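Local coordinates for protein SPT6 (Antonospora locustae, PDB 2XP1) that probably supports transcription elongation as the tandem SH2 part of Spt6, through which the factor interacts with RNA polymerase II, at residues A[92-97]-A[155-160]; A[23-28]-A[37-42]; A[123-128]-A[169-174]. All blocks are in the same frame, centred on the assembly; numbering follows the deposited sequence.

Contact 1 (A[92-97]-A[155-160])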
ATOM      1  N   LEU A  92      -9.978   3.572  11.582  1.00 47.99           N
ATOM      2  CA  LEU A  92     -10.634   3.562  12.897  1.00 48.86           C
ATOM      3  C   LEU A  92     -10.518   2.210  13.573  1.00 51.30           C
ATOM      4  O   LEU A  92     -10.343   2.138  14.794  1.00 53.03           O
ATOM      5  CB  LEU A  92     -12.098   3.970  12.786  1.00 49.33           C
ATOM      6  CG  LEU A  92     -12.332   5.321  12.112  1.00 48.98           C
ATOM      7  CD1 LEU A  92     -13.827   5.637  11.981  1.00 50.00           C
ATOM      8  CD2 LEU A  92     -11.611   6.435  12.864  1.00 49.47           C
ATOM      9  N   ARG A  93     -10.631   1.140  12.788  1.00 52.35           N
ATOM     10  CA  ARG A  93     -10.493  -0.216  13.308  1.00 55.44           C
ATOM     11  C   ARG A  93      -9.080  -0.392  13.872  1.00 54.30           C
ATOM     12  O   ARG A  93      -8.891  -0.867  14.979  1.00 54.80           O
ATOM     13  CB  ARG A  93     -10.836  -1.273  12.227  1.00 57.92           C
ATOM     14  CG  ARG A  93     -12.368  -1.542  12.051  1.00 63.88           C
ATOM     15  CD  ARG A  93     -12.696  -2.346  10.787  1.00 70.14           C
ATOM     16  NE  ARG A  93     -14.129  -2.347  10.506  1.00 75.57           N
ATOM     17  CZ  ARG A  93     -14.953  -3.358  10.782  1.00 82.40           C
ATOM     18  NH1 ARG A  93     -14.495  -4.470  11.351  1.00 85.35           N
ATOM     19  NH2 ARG A  93     -16.246  -3.262  10.485  1.00 85.07           N
ATOM     20  N   ASN A  94      -8.102   0.053  13.101  1.00 51.88           N
ATOM     21  CA  ASN A  94      -6.735   0.143  13.570  1.00 51.36           C
ATOM     22  C   ASN A  94      -6.543   0.954  14.874  1.00 50.59           C
ATOM     23  O   ASN A  94      -5.959   0.452  15.830  1.00 50.66           O
ATOM     24  CB  ASN A  94      -5.872   0.715  12.461  1.00 49.27           C
ATOM     25  CG  ASN A  94      -4.520   0.146  12.464  1.00 50.89           C
ATOM     26  OD1 ASN A  94      -4.246  -0.804  13.189  1.00 53.79           O
ATOM     27  ND2 ASN A  94      -3.637   0.717  11.662  1.00 50.99           N
ATOM     28  N   LEU A  95      -7.023   2.205  14.900  1.00 48.94           N
ATOM     29  CA  LEU A  95      -6.928   3.038  16.099  1.00 48.67           C
ATOM     30  C   LEU A  95      -7.538   2.334  17.298  1.00 52.01           C
ATOM     31  O   LEU A  95      -6.972   2.400  18.403  1.00 53.43           O
ATOM     32  CB  LEU A  95      -7.660   4.360  15.898  1.00 47.30           C
ATOM     33  CG  LEU A  95      -7.034   5.369  14.949  1.00 45.46           C
ATOM     34  CD1 LEU A  95      -7.946   6.573  14.793  1.00 43.51           C
ATOM     35  CD2 LEU A  95      -5.692   5.804  15.493  1.00 43.28           C
ATOM     36  N   LYS A  96      -8.695   1.677  17.105  1.00 52.96           N
ATOM     37  CA  LYS A  96      -9.338   0.973  18.232  1.00 56.72           C
ATOM     38  C   LYS A  96      -8.413  -0.074  18.873  1.00 57.19           C
ATOM     39  O   LYS A  96      -8.284  -0.117  20.099  1.00 58.61           O
ATOM     40  CB  LYS A  96     -10.730   0.372  17.873  1.00 59.05           C
ATOM     41  CG  LYS A  96     -11.301  -0.631  18.928  1.00 65.27           C
ATOM     42  CD  LYS A  96     -12.737  -1.118  18.624  1.00 70.61           C
ATOM     43  CE  LYS A  96     -13.066  -2.381  19.428  1.00 76.46           C
ATOM     44  NZ  LYS A  96     -13.949  -2.148  20.623  1.00 82.39           N
ATOM     45  N   SER A  97      -7.770  -0.894  18.032  1.00 56.42           N
ATOM     46  CA  SER A  97      -6.868  -1.981  18.498  1.00 57.17           C
ATOM     47  C   SER A  97      -5.699  -1.399  19.233  1.00 54.63           C
ATOM     48  O   SER A  97      -5.332  -1.873  20.298  1.00 56.21           O
ATOM     49  CB  SER A  97      -6.315  -2.799  17.317  1.00 57.16           C
ATOM     50  OG  SER A  97      -7.364  -3.375  16.545  1.00 60.36           O
ATOM     51  N   ASP A 155      -4.541   1.644   7.390  1.00 47.71           N
ATOM     52  CA  ASP A 155      -5.305   0.434   7.733  1.00 49.97           C
ATOM     53  C   ASP A 155      -4.402  -0.586   8.383  1.00 50.75           C
ATOM     54  O   ASP A 155      -4.846  -1.558   9.019  1.00 53.00           O
ATOM     55  CB  ASP A 155      -6.065  -0.153   6.544  1.00 52.56           C
ATOM     56  CG  ASP A 155      -5.164  -0.713   5.488  1.00 56.50           C
ATOM     57  OD1 ASP A 155      -5.430  -1.854   5.047  1.00 61.37           O
ATOM     58  OD2 ASP A 155      -4.209  -0.010   5.088  1.00 59.36           O
ATOM     59  N   MET A 156      -3.114  -0.344   8.223  1.00 49.77           N
ATOM     60  CA  MET A 156      -2.120  -1.199   8.790  1.00 50.71           C
ATOM     61  C   MET A 156      -1.222  -0.335   9.595  1.00 47.42           C
ATOM     62  O   MET A 156      -1.337   0.869   9.593  1.00 46.26           O
ATOM     63  CB  MET A 156      -1.307  -1.922   7.696  1.00 52.64           C
ATOM     64  CG  MET A 156      -2.151  -2.693   6.718  1.00 57.91           C
ATOM     65  SD  MET A 156      -2.897  -4.218   7.345  1.00 63.96           S
ATOM     66  CE  MET A 156      -1.536  -5.345   7.423  1.00 64.05           C
ATOM     67  N   LEU A 157      -0.333  -0.993  10.303  1.00 48.21           N
ATOM     68  CA  LEU A 157       0.789  -0.363  10.936  1.00 47.19           C
ATOM     69  C   LEU A 157       1.956  -0.527   9.982  1.00 48.36           C
ATOM     70  O   LEU A 157       2.229  -1.654   9.506  1.00 49.91           O
ATOM     71  CB  LEU A 157       1.072  -1.061  12.265  1.00 47.38           C
ATOM     72  CG  LEU A 157      -0.086  -0.904  13.267  1.00 46.62           C
ATOM     73  CD1 LEU A 157       0.162  -1.557  14.645  1.00 48.24           C
ATOM     74  CD2 LEU A 157      -0.263   0.563  13.476  1.00 44.16           C
ATOM     75  N   THR A 158       2.637   0.591   9.687  1.00 46.79           N
ATOM     76  CA  THR A 158       3.764   0.548   8.766  1.00 48.26           C
ATOM     77  C   THR A 158       5.027   1.025   9.447  1.00 47.85           C
ATOM     78  O   THR A 158       5.029   1.995  10.182  1.00 47.49           O
ATOM     79  CB  THR A 158       3.468   1.316   7.496  1.00 47.59           C
ATOM     80  OG1 THR A 158       2.748   2.502   7.841  1.00 49.19           O
ATOM     81  CG2 THR A 158       2.583   0.488   6.644  1.00 48.21           C
ATOM     82  N   TYR A 159       6.096   0.286   9.226  1.00 49.42           N
ATOM     83  CA  TYR A 159       7.335   0.494   9.910  1.00 49.73           C
ATOM     84  C   TYR A 159       8.431   0.242   8.872  1.00 52.46           C
ATOM     85  O   TYR A 159       8.718  -0.911   8.512  1.00 53.87           O
ATOM     86  CB  TYR A 159       7.428  -0.478  11.098  1.00 49.88           C
ATOM     87  CG  TYR A 159       8.819  -0.618  11.680  1.00 51.77           C
ATOM     88  CD1 TYR A 159       9.279   0.278  12.637  1.00 52.42           C
ATOM     89  CD2 TYR A 159       9.681  -1.624  11.262  1.00 54.60           C
ATOM     90  CE1 TYR A 159      10.559   0.170  13.177  1.00 53.91           C
ATOM     91  CE2 TYR A 159      10.981  -1.735  11.805  1.00 57.49           C
ATOM     92  CZ  TYR A 159      11.395  -0.830  12.763  1.00 55.63           C
ATOM     93  OH  TYR A 159      12.650  -0.918  13.307  1.00 60.25           O
ATOM     94  N   ASN A 160       9.024   1.321   8.364  1.00 53.39           N
ATOM     95  CA  ASN A 160      10.052   1.214   7.329  1.00 56.60           C
ATOM     96  C   ASN A 160       9.446   0.564   6.116  1.00 58.18           C
ATOM     97  O   ASN A 160       8.441   1.007   5.570  1.00 57.79           O
ATOM     98  CB  ASN A 160      11.246   0.355   7.793  1.00 58.50           C
ATOM     99  CG  ASN A 160      12.149   1.074   8.752  1.00 59.48           C
ATOM    100  OD1 ASN A 160      11.905   2.219   9.090  1.00 60.72           O
ATOM    101  ND2 ASN A 160      13.223   0.412   9.179  1.00 63.89           N
TER
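N94, on the flank of helix 80-100, reaches toward the turn that leads into strand 157-159; it takes part in every close approach across the contact and supplies more than half of the buried area. Its ND2 lies 3.1 Å from M156 O and 3.6 Å from D155 C, beside the peptide that links D155 to M156. The other neighbour is L157, whose CD2 methyl comes within 3.8 Å of N94 ND2, while N94 OD1 lies 4.2 Å from L157 CG. L157 sends its CG to the side opposite its carbonyl carbon (chi1 -64°), which brings the isobutyl end closer to the helix. In the next shell, N94 ND2 donates a hydrogen bond to the backbone O of S154, just ahead of the turn, and S154 OG in turn bonds M156 O. The backbone of L157 pairs with F164, and its side chain packs on I98, I151 and I167. The contact thus joins the long helix between the two SH2 folds to the sheet of the second one. Its chemistry is that of a buried carboxamide whose N-H is taken up by the carbonyl of S154, with M156 O close by: one polar side chain ties the helix to the turn, with an L157 methyl against the amide nitrogen.

Contact 2 (A[23-28]-A[37-42]). With SO4 (sulfate ion), chain B.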
ATOM      1  N   THR A  23      -9.419  24.869  13.513  1.00 55.38           N
ATOM      2  CA  THR A  23      -9.748  24.961  14.954  1.00 58.62           C
ATOM      3  C   THR A  23     -11.154  24.470  15.286  1.00 57.98           C
ATOM      4  O   THR A  23     -11.332  23.675  16.214  1.00 57.86           O
ATOM      5  CB  THR A  23      -9.470  26.377  15.577  1.00 64.13           C
ATOM      6  OG1 THR A  23      -8.090  26.462  15.924  1.00 68.03           O
ATOM      7  CG2 THR A  23     -10.259  26.600  16.865  1.00 66.44           C
ATOM      8  N   GLU A  24     -12.132  24.898  14.499  1.00 57.94           N
ATOM      9  CA  GLU A  24     -13.518  24.494  14.709  1.00 58.36           C
ATOM     10  C   GLU A  24     -13.706  22.978  14.596  1.00 55.16           C
ATOM     11  O   GLU A  24     -14.466  22.390  15.389  1.00 55.40           O
ATOM     12  CB  GLU A  24     -14.465  25.248  13.762  1.00 59.14           C
ATOM     13  CG  GLU A  24     -14.603  26.725  14.122  1.00 64.86           C
ATOM     14  CD  GLU A  24     -14.994  27.623  12.931  1.00 68.62           C
ATOM     15  OE1 GLU A  24     -15.050  27.135  11.777  1.00 64.91           O
ATOM     16  OE2 GLU A  24     -15.219  28.840  13.162  1.00 73.49           O
ATOM     17  N   SER A  25     -12.990  22.350  13.654  1.00 52.07           N
ATOM     18  CA  SER A  25     -13.049  20.884  13.456  1.00 49.20           C
ATOM     19  C   SER A  25     -12.535  20.142  14.660  1.00 49.20           C
ATOM     20  O   SER A  25     -13.167  19.216  15.146  1.00 48.34           O
ATOM     21  CB  SER A  25     -12.185  20.484  12.284  1.00 46.11           C
ATOM     22  OG  SER A  25     -12.695  21.138  11.152  1.00 50.61           O
ATOM     23  N   GLU A  26     -11.368  20.567  15.126  1.00 50.52           N
ATOM     24  CA  GLU A  26     -10.717  19.928  16.230  1.00 51.60           C
ATOM     25  C   GLU A  26     -11.538  20.214  17.470  1.00 54.71           C
ATOM     26  O   GLU A  26     -11.836  19.307  18.228  1.00 55.50           O
ATOM     27  CB  GLU A  26      -9.289  20.424  16.354  1.00 52.73           C
ATOM     28  CG  GLU A  26      -8.472  20.137  15.104  1.00 49.90           C
ATOM     29  CD  GLU A  26      -6.979  20.288  15.323  1.00 51.09           C
ATOM     30  OE1 GLU A  26      -6.599  20.899  16.351  1.00 55.17           O
ATOM     31  OE2 GLU A  26      -6.186  19.805  14.459  1.00 50.10           O
ATOM     32  N   ASN A  27     -11.962  21.457  17.640  1.00 57.86           N
ATOM     33  CA  ASN A  27     -12.901  21.790  18.728  1.00 61.87           C
ATOM     34  C   ASN A  27     -14.105  20.889  18.753  1.00 61.16           C
ATOM     35  O   ASN A  27     -14.420  20.284  19.787  1.00 62.95           O
ATOM     36  CB  ASN A  27     -13.381  23.227  18.650  1.00 64.87           C
ATOM     37  CG  ASN A  27     -12.815  24.056  19.743  1.00 71.97           C
ATOM     38  OD1 ASN A  27     -11.942  23.597  20.477  1.00 76.06           O
ATOM     39  ND2 ASN A  27     -13.308  25.275  19.888  1.00 77.35           N
ATOM     40  N   TYR A  28     -14.778  20.813  17.607  1.00 58.42           N
ATOM     41  CA  TYR A  28     -15.979  20.040  17.501  1.00 58.00           C
ATOM     42  C   TYR A  28     -15.676  18.589  17.799  1.00 56.63           C
ATOM     43  O   TYR A  28     -16.446  17.934  18.496  1.00 58.45           O
ATOM     44  CB  TYR A  28     -16.571  20.178  16.115  1.00 55.89           C
ATOM     45  CG  TYR A  28     -17.708  19.226  15.857  1.00 56.71           C
ATOM     46  CD1 TYR A  28     -19.028  19.536  16.258  1.00 58.91           C
ATOM     47  CD2 TYR A  28     -17.476  18.017  15.216  1.00 53.10           C
ATOM     48  CE1 TYR A  28     -20.080  18.646  16.009  1.00 59.16           C
ATOM     49  CE2 TYR A  28     -18.507  17.123  14.963  1.00 54.74           C
ATOM     50  CZ  TYR A  28     -19.809  17.446  15.351  1.00 58.52           C
ATOM     51  OH  TYR A  28     -20.798  16.541  15.085  1.00 59.48           O
ATOM     52  N   LEU A  37     -14.606  13.898  10.534  1.00 36.51           N
ATOM     53  CA  LEU A  37     -15.594  14.677   9.772  1.00 37.30           C
ATOM     54  C   LEU A  37     -14.811  15.080   8.578  1.00 35.71           C
ATOM     55  O   LEU A  37     -13.629  14.780   8.507  1.00 35.86           O
ATOM     56  CB  LEU A  37     -16.063  15.925  10.547  1.00 37.87           C
ATOM     57  CG  LEU A  37     -14.990  16.839  11.158  1.00 39.28           C
ATOM     58  CD1 LEU A  37     -14.401  17.716  10.114  1.00 35.08           C
ATOM     59  CD2 LEU A  37     -15.568  17.705  12.347  1.00 37.55           C
ATOM     60  N   ILE A  38     -15.459  15.739   7.642  1.00 35.38           N
ATOM     61  CA  ILE A  38     -14.785  16.301   6.494  1.00 34.64           C
ATOM     62  C   ILE A  38     -15.048  17.774   6.593  1.00 36.48           C
ATOM     63  O   ILE A  38     -16.186  18.178   6.836  1.00 37.79           O
ATOM     64  CB  ILE A  38     -15.419  15.736   5.250  1.00 34.86           C
ATOM     65  CG1 ILE A  38     -15.062  14.253   5.156  1.00 33.38           C
ATOM     66  CG2 ILE A  38     -15.102  16.541   4.007  1.00 33.67           C
ATOM     67  CD1 ILE A  38     -15.892  13.567   4.179  1.00 34.07           C
ATOM     68  N   ARG A  39     -14.005  18.579   6.462  1.00 36.90           N
ATOM     69  CA  ARG A  39     -14.154  20.016   6.605  1.00 39.09           C
ATOM     70  C   ARG A  39     -13.852  20.692   5.284  1.00 40.55           C
ATOM     71  O   ARG A  39     -13.433  20.016   4.347  1.00 39.72           O
ATOM     72  CB  ARG A  39     -13.223  20.547   7.679  1.00 39.68           C
ATOM     73  CG  ARG A  39     -11.722  20.369   7.404  1.00 38.05           C
ATOM     74  CD  ARG A  39     -10.891  21.186   8.409  1.00 36.06           C
ATOM     75  NE  ARG A  39      -9.462  20.910   8.257  1.00 37.38           N
ATOM     76  CZ  ARG A  39      -8.665  21.515   7.374  1.00 41.00           C
ATOM     77  NH1 ARG A  39      -9.144  22.488   6.552  1.00 39.50           N
ATOM     78  NH2 ARG A  39      -7.381  21.165   7.323  1.00 40.46           N
ATOM     79  N   LYS A  40     -14.071  22.008   5.223  1.00 43.02           N
ATOM     80  CA  LYS A  40     -13.767  22.857   4.051  1.00 45.88           C
ATOM     81  C   LYS A  40     -12.248  23.002   3.887  1.00 46.48           C
ATOM     82  O   LYS A  40     -11.535  23.025   4.884  1.00 47.31           O
ATOM     83  CB  LYS A  40     -14.449  24.233   4.228  1.00 47.74           C
ATOM     84  CG  LYS A  40     -13.739  25.406   3.562  1.00 54.42           C
ATOM     85  CD  LYS A  40     -13.978  26.785   4.289  1.00 61.02           C
ATOM     86  CE  LYS A  40     -12.645  27.513   4.666  1.00 66.33           C
ATOM     87  NZ  LYS A  40     -12.116  28.525   3.662  1.00 70.38           N
ATOM     88  N   GLY A  41     -11.750  23.061   2.653  1.00 47.66           N
ATOM     89  CA  GLY A  41     -10.338  23.401   2.387  1.00 50.28           C
ATOM     90  C   GLY A  41     -10.167  24.902   2.160  1.00 54.88           C
ATOM     91  O   GLY A  41     -11.107  25.572   1.703  1.00 55.53           O
ATOM     92  N   SER A  42      -8.986  25.443   2.466  1.00 57.45           N
ATOM     93  CA  SER A  42      -8.799  26.907   2.430  1.00 62.38           C
ATOM     94  C   SER A  42      -8.722  27.473   1.024  1.00 64.90           C
ATOM     95  O   SER A  42      -8.759  28.714   0.822  1.00 68.36           O
ATOM     96  CB  SER A  42      -7.570  27.329   3.223  1.00 64.10           C
ATOM     97  OG  SER A  42      -7.609  26.739   4.514  1.00 65.22           O
TER
HETATM   98  S   SO4 B 970      -6.108  23.531   4.446  1.00 57.82           S
HETATM   99  O1  SO4 B 970      -6.023  22.385   5.343  1.00 53.91           O
HETATM  100  O2  SO4 B 970      -7.455  24.041   4.318  1.00 58.43           O
HETATM  101  O3  SO4 B 970      -5.641  23.068   3.143  1.00 60.67           O
HETATM  102  O4  SO4 B 970      -5.271  24.631   4.902  1.00 62.01           O
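Helix 22-31 packs against strand 36-40 in the beta-alpha-beta unit of the first SH2 domain, and R39 lies in an F-L-I-R sequence that matches the FLVR motif of this family. The segments run nearly antiparallel (159°), with axes 9.5 Å apart. The packed part is small and close. Y28 brings CD2 to 3.5 Å from L37 CD2, the two side chains meeting at a slant, and F20 adds to the cluster. About a turn earlier in the helix, S25 OG lies 3.3 Å from R39 CD, against the aliphatic stem of the arginine; the hydroxyl itself is hydrogen-bonded to N21 O. R39 starts with its CG between the backbone N and carbonyl carbon (chi1 63°), then runs extended from CG to NE, carrying the guanidinium past S25 to the anion site.

The strand end is more open: S42 is exposed, and no side chain of segment 23-28 meets K40 or S42. There close packing gives way to charge and hydrogen bonding round a sulfate, probably from the crystallisation liquor. The ion sits at the edge of the guanidinium, near its plane, and is also bound by Y46 OH and by the backbone N and OG of S42. H60 ND1 bonds R39 NH2 and so helps to position it. A sulfate held this way by the motif arginine is consistent with the phosphate-binding pocket of SH2 domains. The two terminal nitrogens share the ion: R39 NH1 reaches SO4 O2 at 3.2 Å, almost straight at 172°, and R39 NH2 reaches SO4 O1 at 2.7 Å.

Contact 3 (A[123-128]-A[169-174])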
ATOM      1  N   VAL A 123      14.076  -5.428  27.982  1.00 61.09           N
ATOM      2  CA  VAL A 123      13.669  -4.220  27.276  1.00 57.16           C
ATOM      3  C   VAL A 123      12.245  -3.844  27.651  1.00 56.19           C
ATOM      4  O   VAL A 123      11.335  -4.674  27.603  1.00 55.60           O
ATOM      5  CB  VAL A 123      13.718  -4.400  25.767  1.00 54.51           C
ATOM      6  CG1 VAL A 123      13.262  -3.111  25.071  1.00 50.55           C
ATOM      7  CG2 VAL A 123      15.124  -4.793  25.359  1.00 55.74           C
ATOM      8  N   VAL A 124      12.086  -2.581  28.030  1.00 56.08           N
ATOM      9  CA  VAL A 124      10.822  -2.005  28.434  1.00 56.10           C
ATOM     10  C   VAL A 124      10.366  -1.150  27.284  1.00 53.44           C
ATOM     11  O   VAL A 124      11.147  -0.368  26.737  1.00 52.98           O
ATOM     12  CB  VAL A 124      10.990  -1.121  29.683  1.00 58.61           C
ATOM     13  CG1 VAL A 124       9.664  -0.560  30.107  1.00 58.83           C
ATOM     14  CG2 VAL A 124      11.592  -1.926  30.830  1.00 60.93           C
ATOM     15  N   TYR A 125       9.113  -1.285  26.887  1.00 52.31           N
ATOM     16  CA  TYR A 125       8.679  -0.522  25.747  1.00 49.79           C
ATOM     17  C   TYR A 125       7.274  -0.081  25.908  1.00 49.78           C
ATOM     18  O   TYR A 125       6.509  -0.720  26.614  1.00 50.25           O
ATOM     19  CB  TYR A 125       8.815  -1.334  24.474  1.00 48.30           C
ATOM     20  CG  TYR A 125       8.047  -2.629  24.459  1.00 51.46           C
ATOM     21  CD1 TYR A 125       6.783  -2.697  23.873  1.00 52.34           C
ATOM     22  CD2 TYR A 125       8.576  -3.791  25.036  1.00 55.43           C
ATOM     23  CE1 TYR A 125       6.073  -3.906  23.834  1.00 54.85           C
ATOM     24  CE2 TYR A 125       7.875  -4.992  25.011  1.00 57.56           C
ATOM     25  CZ  TYR A 125       6.622  -5.041  24.394  1.00 57.10           C
ATOM     26  OH  TYR A 125       5.908  -6.225  24.366  1.00 61.43           O
ATOM     27  N   ALA A 126       6.932   1.013  25.229  1.00 48.73           N
ATOM     28  CA  ALA A 126       5.611   1.600  25.378  1.00 49.40           C
ATOM     29  C   ALA A 126       5.195   2.116  24.057  1.00 46.92           C
ATOM     30  O   ALA A 126       6.043   2.298  23.191  1.00 46.52           O
ATOM     31  CB  ALA A 126       5.640   2.726  26.405  1.00 51.68           C
ATOM     32  N   PHE A 127       3.897   2.349  23.883  1.00 46.94           N
ATOM     33  CA  PHE A 127       3.398   2.975  22.647  1.00 44.77           C
ATOM     34  C   PHE A 127       2.517   4.153  23.005  1.00 45.00           C
ATOM     35  O   PHE A 127       1.744   4.066  23.926  1.00 46.17           O
ATOM     36  CB  PHE A 127       2.549   2.021  21.802  1.00 43.28           C
ATOM     37  CG  PHE A 127       3.287   0.869  21.248  1.00 42.99           C
ATOM     38  CD1 PHE A 127       3.465  -0.293  22.014  1.00 46.55           C
ATOM     39  CD2 PHE A 127       3.757   0.906  19.942  1.00 41.23           C
ATOM     40  CE1 PHE A 127       4.139  -1.393  21.515  1.00 47.86           C
ATOM     41  CE2 PHE A 127       4.439  -0.178  19.400  1.00 45.86           C
ATOM     42  CZ  PHE A 127       4.635  -1.366  20.203  1.00 47.54           C
ATOM     43  N   TYR A 128       2.645   5.240  22.243  1.00 44.36           N
ATOM     44  CA  TYR A 128       1.793   6.408  22.354  1.00 44.59           C
ATOM     45  C   TYR A 128       1.747   7.144  21.022  1.00 43.48           C
ATOM     46  O   TYR A 128       2.669   7.034  20.226  1.00 42.90           O
ATOM     47  CB  TYR A 128       2.270   7.322  23.471  1.00 47.03           C
ATOM     48  CG  TYR A 128       3.751   7.691  23.468  1.00 49.03           C
ATOM     49  CD1 TYR A 128       4.199   8.864  22.837  1.00 49.50           C
ATOM     50  CD2 TYR A 128       4.691   6.898  24.135  1.00 51.82           C
ATOM     51  CE1 TYR A 128       5.536   9.223  22.851  1.00 51.59           C
ATOM     52  CE2 TYR A 128       6.040   7.251  24.154  1.00 54.05           C
ATOM     53  CZ  TYR A 128       6.443   8.412  23.507  1.00 54.38           C
ATOM     54  OH  TYR A 128       7.762   8.771  23.513  1.00 59.39           O
ATOM     55  N   SER A 169       2.017  -8.269  16.296  1.00 63.72           N
ATOM     56  CA  SER A 169       2.850  -8.829  15.228  1.00 64.51           C
ATOM     57  C   SER A 169       4.048  -7.927  15.012  1.00 61.69           C
ATOM     58  O   SER A 169       5.178  -8.443  14.797  1.00 62.80           O
ATOM     59  CB  SER A 169       2.085  -9.137  13.917  1.00 65.59           C
ATOM     60  OG  SER A 169       1.008  -8.260  13.650  1.00 65.41           O
ATOM     61  N   PHE A 170       3.810  -6.607  15.122  1.00 57.66           N
ATOM     62  CA  PHE A 170       4.912  -5.639  15.106  1.00 55.58           C
ATOM     63  C   PHE A 170       5.949  -5.966  16.185  1.00 56.14           C
ATOM     64  O   PHE A 170       7.152  -6.081  15.888  1.00 56.68           O
ATOM     65  CB  PHE A 170       4.462  -4.169  15.245  1.00 52.51           C
ATOM     66  CG  PHE A 170       5.603  -3.243  15.551  1.00 50.82           C
ATOM     67  CD1 PHE A 170       6.494  -2.860  14.545  1.00 49.74           C
ATOM     68  CD2 PHE A 170       5.828  -2.808  16.845  1.00 50.49           C
ATOM     69  CE1 PHE A 170       7.572  -2.049  14.815  1.00 47.27           C
ATOM     70  CE2 PHE A 170       6.912  -1.989  17.135  1.00 51.01           C
ATOM     71  CZ  PHE A 170       7.784  -1.600  16.104  1.00 49.68           C
ATOM     72  N   VAL A 171       5.480  -6.101  17.424  1.00 56.63           N
ATOM     73  CA  VAL A 171       6.351  -6.503  18.538  1.00 58.33           C
ATOM     74  C   VAL A 171       7.175  -7.744  18.158  1.00 60.81           C
ATOM     75  O   VAL A 171       8.420  -7.748  18.272  1.00 61.17           O
ATOM     76  CB  VAL A 171       5.533  -6.771  19.819  1.00 59.62           C
ATOM     77  CG1 VAL A 171       6.398  -7.459  20.894  1.00 61.64           C
ATOM     78  CG2 VAL A 171       4.946  -5.473  20.336  1.00 57.94           C
ATOM     79  N   ALA A 172       6.470  -8.772  17.679  1.00 62.42           N
ATOM     80  CA  ALA A 172       7.086 -10.040  17.298  1.00 65.55           C
ATOM     81  C   ALA A 172       8.256  -9.829  16.337  1.00 65.34           C
ATOM     82  O   ALA A 172       9.332 -10.397  16.521  1.00 66.96           O
ATOM     83  CB  ALA A 172       6.041 -10.976  16.681  1.00 67.53           C
ATOM     84  N   TYR A 173       8.033  -8.995  15.327  1.00 63.72           N
ATOM     85  CA  TYR A 173       9.038  -8.697  14.321  1.00 64.18           C
ATOM     86  C   TYR A 173      10.214  -7.887  14.895  1.00 63.59           C
ATOM     87  O   TYR A 173      11.386  -8.208  14.662  1.00 64.97           O
ATOM     88  CB  TYR A 173       8.372  -7.955  13.165  1.00 62.90           C
ATOM     89  CG  TYR A 173       9.317  -7.109  12.372  1.00 62.26           C
ATOM     90  CD1 TYR A 173      10.017  -7.630  11.282  1.00 66.80           C
ATOM     91  CD2 TYR A 173       9.508  -5.788  12.710  1.00 61.29           C
ATOM     92  CE1 TYR A 173      10.893  -6.842  10.552  1.00 68.47           C
ATOM     93  CE2 TYR A 173      10.367  -4.988  12.001  1.00 64.51           C
ATOM     94  CZ  TYR A 173      11.063  -5.510  10.923  1.00 67.45           C
ATOM     95  OH  TYR A 173      11.912  -4.668  10.236  1.00 69.12           O
ATOM     96  N   ARG A 174       9.882  -6.846  15.656  1.00 61.72           N
ATOM     97  CA  ARG A 174      10.853  -5.902  16.197  1.00 61.11           C
ATOM     98  C   ARG A 174      11.914  -6.536  17.107  1.00 63.54           C
ATOM     99  O   ARG A 174      13.089  -6.114  17.090  1.00 63.47           O
ATOM    100  CB  ARG A 174      10.110  -4.805  16.947  1.00 59.11           C
ATOM    101  CG  ARG A 174      10.962  -3.644  17.360  1.00 58.55           C
ATOM    102  CD  ARG A 174      11.555  -2.940  16.170  1.00 59.35           C
ATOM    103  NE  ARG A 174      12.477  -1.907  16.617  1.00 59.72           N
ATOM    104  CZ  ARG A 174      13.738  -2.136  16.966  1.00 63.34           C
ATOM    105  NH1 ARG A 174      14.238  -3.370  16.924  1.00 65.78           N
ATOM    106  NH2 ARG A 174      14.504  -1.128  17.364  1.00 64.32           N
TER
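This is an apolar, largely aromatic helix-on-sheet contact in the second SH2 fold, where helix 167-175 lies across from strand 124-129, an outermost strand of the antiparallel sheet. The axes stay 12.1 Å apart and the directions differ by 140°, so large side chains must span the gap. Two of them come from the strand, Y125 and F127, and two from the helix, F170 and V171.

F127 presents its ring edge to the helix. F170 CE2 lies 3.8 Å from F127 CE2, near the plane of the F127 ring, and V171 CG2 stands at the ring edge too, 4.1 Å from F127 CZ. F170 has CG anti to the backbone N (chi1 166°), which swings its ring from the helix toward the sheet. V171 divides its two methyls between partners: CG1 touches Y125 OH at 3.7 Å, and CG2 approaches both F127 and Y125 CE1, the latter at 4.0 Å. The Y125 and V171 side chains cross at about a right angle.

Farther out, F139 on the neighbouring strand meets the rings of both F127 and F170, the second edge-to-face. F170 also makes edge-to-face pairs with Y159 and F164, while I151 packs against both F127 and F170. R174, one turn on, lays its CB over one face of the F170 ring and forms a salt bridge with E149. No hydrogen bond crosses between the two segments, so the helix is held to this strand by van der Waals contact among rings and methyls, while the salt bridge of R174 ties the helix to strand 146-153.

In the fold
Contacts 1 and 3 belong to one body: their centres are 14 Å apart, both reach the antiparallel sheet that begins with strand 124-129, and they touch directly where Y159 CE2 lies 3.3 Å from Y173 CE2. Their segments alternate along the chain; L157 touches both helix 80-100, through I98, and helix 167-175, through I167. Contact 2 closes earlier in the sequence and stands in the other SH2 fold, its centre 23 Å from that of contact 1 and 33 Å from that of contact 3, on the opposite side of the chain's centre from contact 3. The sulfate belongs to contact 2.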